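Local structure of ribokinase (Arabidopsis thaliana, 6ILS) at residues K41-Y54 against D259-E271. The protein catalyses the magnesium-dependent transfer of a phosphoryl group from ATP to O-5 of D-ribose, giving D-ribose 5-phosphate. Residues are numbered along the deposited sequence; the frame is centred on the assembly and turned at random.
Sequences KGANQAACGAKLMY and DTFTAAFAVAMVE. With RIB (alpha-D-ribofuranose), chain F; ATP (adenosine-5'-triphosphate), chain E.
Asp259, predicted to be the proton acceptor, has its carboxylate gripped from helix 41-51 by two side-chain amides, one to each oxygen. Asn44 ND2 gives OD2 of Asp259 an almost straight hydrogen bond (2.9 Å, 176°), and Gln45 NE2 reaches OD1 of Asp259 at 3.1 Å. Both donors come in on the anti side, well out of the carboxylate plane, with the amide planes turned obliquely to it. OD2 of Asp259 also takes a hydrogen bond of 2.5 Å from O5 of the ribose, the hydroxyl to be phosphorylated. Lys41 swings its bent end onto the same O5, its NZ donating at 2.9 Å. A leucine in place of Asp259 would probably take away the carboxylate that both amides and the sugar hydroxyl bond to.

This is part of the ribose and ATP site of the PfkB-family fold: the axes of the two helical segments approach to 8.4 Å and cross at -47°, and their N-terminal turns meet at the ribose, which Asp14 and Glu144 also bind, while Phe261 touches the ATP ribose.

Further along, small residues let the helices come close. The methyl of Ala263 sits against the carbonyl O of Gln45 and the sulfur of Cys48, and Gly49 CA meets CG2 of Val267. Leu52 lays CD1 over Ala264. Past the helix, Tyr54 carries its ring anti to its own backbone N (chi1 -162°), where CG1 of Val270 covers one face, 3.8 Å from the centroid. A water links Tyr54 OH to the carbonyl of Val270, the Tyr54 hydroxyl is also hydrogen-bonded to the carbonyl O of Pro3, and Glu271, beside the ring, is salt-bridged to Arg302.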
# COMPACT_ATOMS: atom_id res chain seq x y z
N LYS B 41 10.09 12.26 -2.13
CA LYS B 41 10.66 13.61 -2.22
C LYS B 41 10.97 14.00 -3.65
O LYS B 41 10.72 15.12 -4.05
CB LYS B 41 11.91 13.74 -1.33
CG LYS B 41 11.52 13.75 0.14
CD LYS B 41 12.68 13.72 1.10
CE LYS B 41 12.12 13.62 2.54
NZ LYS B 41 11.31 14.84 2.91
N GLY B 42 11.48 13.07 -4.45
CA GLY B 42 11.81 13.38 -5.83
C GLY B 42 10.58 13.64 -6.67
O GLY B 42 10.53 14.63 -7.39
N ALA B 43 9.59 12.75 -6.59
CA ALA B 43 8.37 12.94 -7.37
C ALA B 43 7.65 14.22 -6.92
O ALA B 43 7.11 14.94 -7.75
CB ALA B 43 7.43 11.71 -7.25
N ASN B 44 7.65 14.49 -5.62
CA ASN B 44 7.04 15.72 -5.10
C ASN B 44 7.67 16.95 -5.71
O ASN B 44 6.99 17.89 -6.12
CB ASN B 44 7.15 15.82 -3.58
CG ASN B 44 6.25 14.87 -2.86
OD1 ASN B 44 5.34 14.27 -3.44
ND2 ASN B 44 6.45 14.75 -1.55
N GLN B 45 9.00 16.98 -5.71
CA GLN B 45 9.70 18.14 -6.23
C GLN B 45 9.47 18.32 -7.73
O GLN B 45 9.29 19.45 -8.19
CB GLN B 45 11.19 18.03 -5.87
CG GLN B 45 11.33 18.16 -4.35
CD GLN B 45 12.76 18.09 -3.86
OE1 GLN B 45 13.71 18.16 -4.64
NE2 GLN B 45 12.92 17.93 -2.55
N ALA B 46 9.44 17.22 -8.48
CA ALA B 46 9.17 17.30 -9.91
C ALA B 46 7.74 17.77 -10.16
O ALA B 46 7.49 18.61 -11.02
CB ALA B 46 9.41 15.95 -10.59
N ALA B 47 6.79 17.21 -9.40
CA ALA B 47 5.40 17.66 -9.54
C ALA B 47 5.25 19.16 -9.28
O ALA B 47 4.54 19.86 -10.01
CB ALA B 47 4.49 16.88 -8.61
N CYS B 48 5.95 19.64 -8.26
CA CYS B 48 5.92 21.07 -7.95
C CYS B 48 6.42 21.92 -9.10
O CYS B 48 5.75 22.86 -9.54
CB CYS B 48 6.73 21.33 -6.69
SG CYS B 48 6.88 23.08 -6.29
N GLY B 49 7.60 21.59 -9.60
CA GLY B 49 8.18 22.29 -10.72
C GLY B 49 7.24 22.34 -11.90
O GLY B 49 7.02 23.39 -12.47
N ALA B 50 6.68 21.18 -12.25
CA ALA B 50 5.74 21.07 -13.39
C ALA B 50 4.51 21.95 -13.19
O ALA B 50 4.16 22.66 -14.09
CB ALA B 50 5.35 19.64 -13.59
N LYS B 51 3.96 21.96 -11.99
CA LYS B 51 2.75 22.78 -11.67
C LYS B 51 3.07 24.27 -11.70
O LYS B 51 2.19 25.03 -11.98
CB LYS B 51 2.17 22.40 -10.32
CG LYS B 51 1.54 21.03 -10.27
CD LYS B 51 0.26 21.03 -9.49
CE LYS B 51 -0.22 19.67 -9.06
NZ LYS B 51 -1.38 19.79 -8.16
N LEU B 52 4.34 24.66 -11.50
CA LEU B 52 4.78 26.07 -11.56
C LEU B 52 5.10 26.50 -12.99
O LEU B 52 5.66 27.55 -13.14
CB LEU B 52 5.97 26.30 -10.64
CG LEU B 52 5.72 26.13 -9.14
CD1 LEU B 52 7.02 26.25 -8.39
CD2 LEU B 52 4.72 27.14 -8.62
N MET B 53 4.77 25.62 -13.93
CA MET B 53 4.92 25.87 -15.38
C MET B 53 6.39 26.04 -15.80
O MET B 53 6.64 26.85 -16.66
CB MET B 53 4.07 27.04 -15.85
CG MET B 53 2.66 26.96 -15.34
SD MET B 53 1.87 25.54 -16.04
CE MET B 53 2.07 25.84 -17.78
N TYR B 54 7.29 25.30 -15.19
CA TYR B 54 8.68 25.28 -15.69
C TYR B 54 8.94 23.89 -16.26
O TYR B 54 8.53 22.97 -15.62
CB TYR B 54 9.72 25.63 -14.63
CG TYR B 54 11.03 26.01 -15.27
CD1 TYR B 54 11.23 27.28 -15.76
CD2 TYR B 54 12.02 25.08 -15.45
CE1 TYR B 54 12.41 27.63 -16.38
CE2 TYR B 54 13.20 25.41 -16.08
CZ TYR B 54 13.39 26.68 -16.55
OH TYR B 54 14.56 27.01 -17.15
N ASP B 259 9.29 19.98 0.28
CA ASP B 259 9.58 19.67 -1.11
C ASP B 259 9.15 20.81 -2.02
O ASP B 259 9.87 21.18 -2.95
CB ASP B 259 8.89 18.37 -1.53
CG ASP B 259 9.43 17.17 -0.78
OD1 ASP B 259 10.67 17.11 -0.60
OD2 ASP B 259 8.63 16.30 -0.35
N THR B 260 7.98 21.36 -1.73
CA THR B 260 7.45 22.48 -2.48
C THR B 260 8.38 23.69 -2.34
O THR B 260 8.71 24.37 -3.33
CB THR B 260 6.05 22.84 -1.98
OG1 THR B 260 5.16 21.73 -2.24
CG2 THR B 260 5.53 24.08 -2.66
N PHE B 261 8.79 23.95 -1.11
CA PHE B 261 9.68 25.08 -0.84
C PHE B 261 10.94 24.99 -1.69
O PHE B 261 11.34 25.94 -2.37
CB PHE B 261 10.05 25.15 0.65
CG PHE B 261 10.87 26.38 1.00
CD1 PHE B 261 12.25 26.38 0.88
CD2 PHE B 261 10.24 27.54 1.40
CE1 PHE B 261 13.00 27.52 1.18
CE2 PHE B 261 10.98 28.69 1.70
CZ PHE B 261 12.36 28.68 1.58
N THR B 262 11.56 23.81 -1.66
CA THR B 262 12.85 23.63 -2.33
C THR B 262 12.70 23.68 -3.85
O THR B 262 13.46 24.36 -4.54
CB THR B 262 13.50 22.28 -1.92
OG1 THR B 262 13.57 22.21 -0.49
CG2 THR B 262 14.90 22.18 -2.49
N ALA B 263 11.67 23.03 -4.38
CA ALA B 263 11.46 23.09 -5.83
C ALA B 263 11.05 24.47 -6.33
O ALA B 263 11.45 24.88 -7.43
CB ALA B 263 10.41 22.03 -6.25
N ALA B 264 10.26 25.21 -5.54
CA ALA B 264 9.81 26.54 -5.96
C ALA B 264 10.99 27.51 -5.94
O ALA B 264 11.14 28.37 -6.82
CB ALA B 264 8.67 27.05 -5.03
N PHE B 265 11.85 27.36 -4.94
CA PHE B 265 13.09 28.12 -4.90
C PHE B 265 13.90 27.87 -6.17
O PHE B 265 14.39 28.79 -6.80
CB PHE B 265 13.89 27.76 -3.64
CG PHE B 265 15.20 28.50 -3.53
CD1 PHE B 265 16.33 28.04 -4.19
CD2 PHE B 265 15.29 29.64 -2.76
CE1 PHE B 265 17.54 28.73 -4.09
CE2 PHE B 265 16.49 30.33 -2.65
CZ PHE B 265 17.61 29.87 -3.31
N ALA B 266 14.03 26.60 -6.56
CA ALA B 266 14.81 26.21 -7.75
C ALA B 266 14.23 26.82 -9.03
O ALA B 266 14.98 27.26 -9.85
CB ALA B 266 14.89 24.71 -7.85
N VAL B 267 12.91 26.85 -9.13
CA VAL B 267 12.24 27.41 -10.33
C VAL B 267 12.51 28.91 -10.37
O VAL B 267 12.88 29.39 -11.38
CB VAL B 267 10.73 27.12 -10.28
CG1 VAL B 267 10.00 27.95 -11.31
CG2 VAL B 267 10.46 25.64 -10.46
N ALA B 268 12.38 29.57 -9.23
CA ALA B 268 12.64 31.02 -9.19
C ALA B 268 14.11 31.29 -9.54
O ALA B 268 14.38 32.20 -10.26
CB ALA B 268 12.30 31.58 -7.84
N MET B 269 15.00 30.48 -9.00
CA MET B 269 16.44 30.67 -9.26
C MET B 269 16.76 30.40 -10.73
O MET B 269 17.39 31.22 -11.31
CB MET B 269 17.27 29.76 -8.37
CG MET B 269 18.71 29.72 -8.76
SD MET B 269 19.66 28.87 -7.52
CE MET B 269 19.83 30.21 -6.34
N VAL B 270 16.23 29.34 -11.33
CA VAL B 270 16.53 29.06 -12.76
C VAL B 270 15.87 30.11 -13.68
O VAL B 270 16.37 30.33 -14.76
CB VAL B 270 16.16 27.63 -13.17
CG1 VAL B 270 14.67 27.42 -13.21
CG2 VAL B 270 16.83 27.25 -14.48
N GLU B 271 14.81 30.77 -13.24
CA GLU B 271 14.20 31.86 -14.02
C GLU B 271 14.96 33.18 -13.86
O GLU B 271 14.53 34.14 -14.46
CB GLU B 271 12.75 32.02 -13.60
CG GLU B 271 11.91 30.87 -14.08
CD GLU B 271 10.46 31.05 -13.73
OE1 GLU B 271 10.19 31.96 -12.95
OE2 GLU B 271 9.64 30.25 -14.20
O5 RIB F . 8.64 14.97 1.78
C5 RIB F . 7.54 14.11 1.61
C4 RIB F . 7.97 12.84 1.27
O4 RIB F . 8.99 12.28 2.23
C3 RIB F . 6.71 11.89 1.48
O3 RIB F . 5.90 11.92 0.21
C2 RIB F . 7.16 10.78 1.85
O2 RIB F . 7.00 9.71 0.84
C1 RIB F . 8.76 10.99 2.24
O1 RIB F . 9.57 10.35 1.32
PG ATP E . 11.16 20.02 5.82
O1G ATP E . 12.33 19.86 4.92
O2G ATP E . 9.92 19.39 5.21
O3G ATP E . 11.39 19.35 7.14
PB ATP E . 10.56 22.27 7.40
O1B ATP E . 10.48 23.73 7.20
O2B ATP E . 11.54 22.03 8.44
O3B ATP E . 10.98 21.60 6.03
PA ATP E . 7.71 22.08 7.97
O1A ATP E . 7.49 22.73 9.33
O2A ATP E . 6.75 20.94 7.78
O3A ATP E . 9.19 21.54 7.86
O5' ATP E . 7.43 23.15 6.85
C5' ATP E . 7.67 22.84 5.49
C4' ATP E . 7.52 24.18 4.66
O4' ATP E . 6.13 24.79 4.93
C3' ATP E . 8.37 25.02 5.08
O3' ATP E . 8.87 25.81 3.99
C2' ATP E . 7.57 26.03 6.13
O2' ATP E . 8.31 27.28 6.18
C1' ATP E . 6.38 26.12 5.68
N9 ATP E . 5.41 26.13 6.79
C8 ATP E . 5.16 25.44 7.94
N7 ATP E . 4.05 25.99 8.52
C5 ATP E . 3.62 27.01 7.71
C6 ATP E . 2.55 27.90 7.83
N6 ATP E . 1.57 27.97 8.88
N1 ATP E . 2.35 28.82 6.89
C2 ATP E . 3.19 28.90 5.80
N3 ATP E . 4.24 28.04 5.67
C4 ATP E . 4.45 27.10 6.64
O HOH W 1 15.37 29.53 -17.52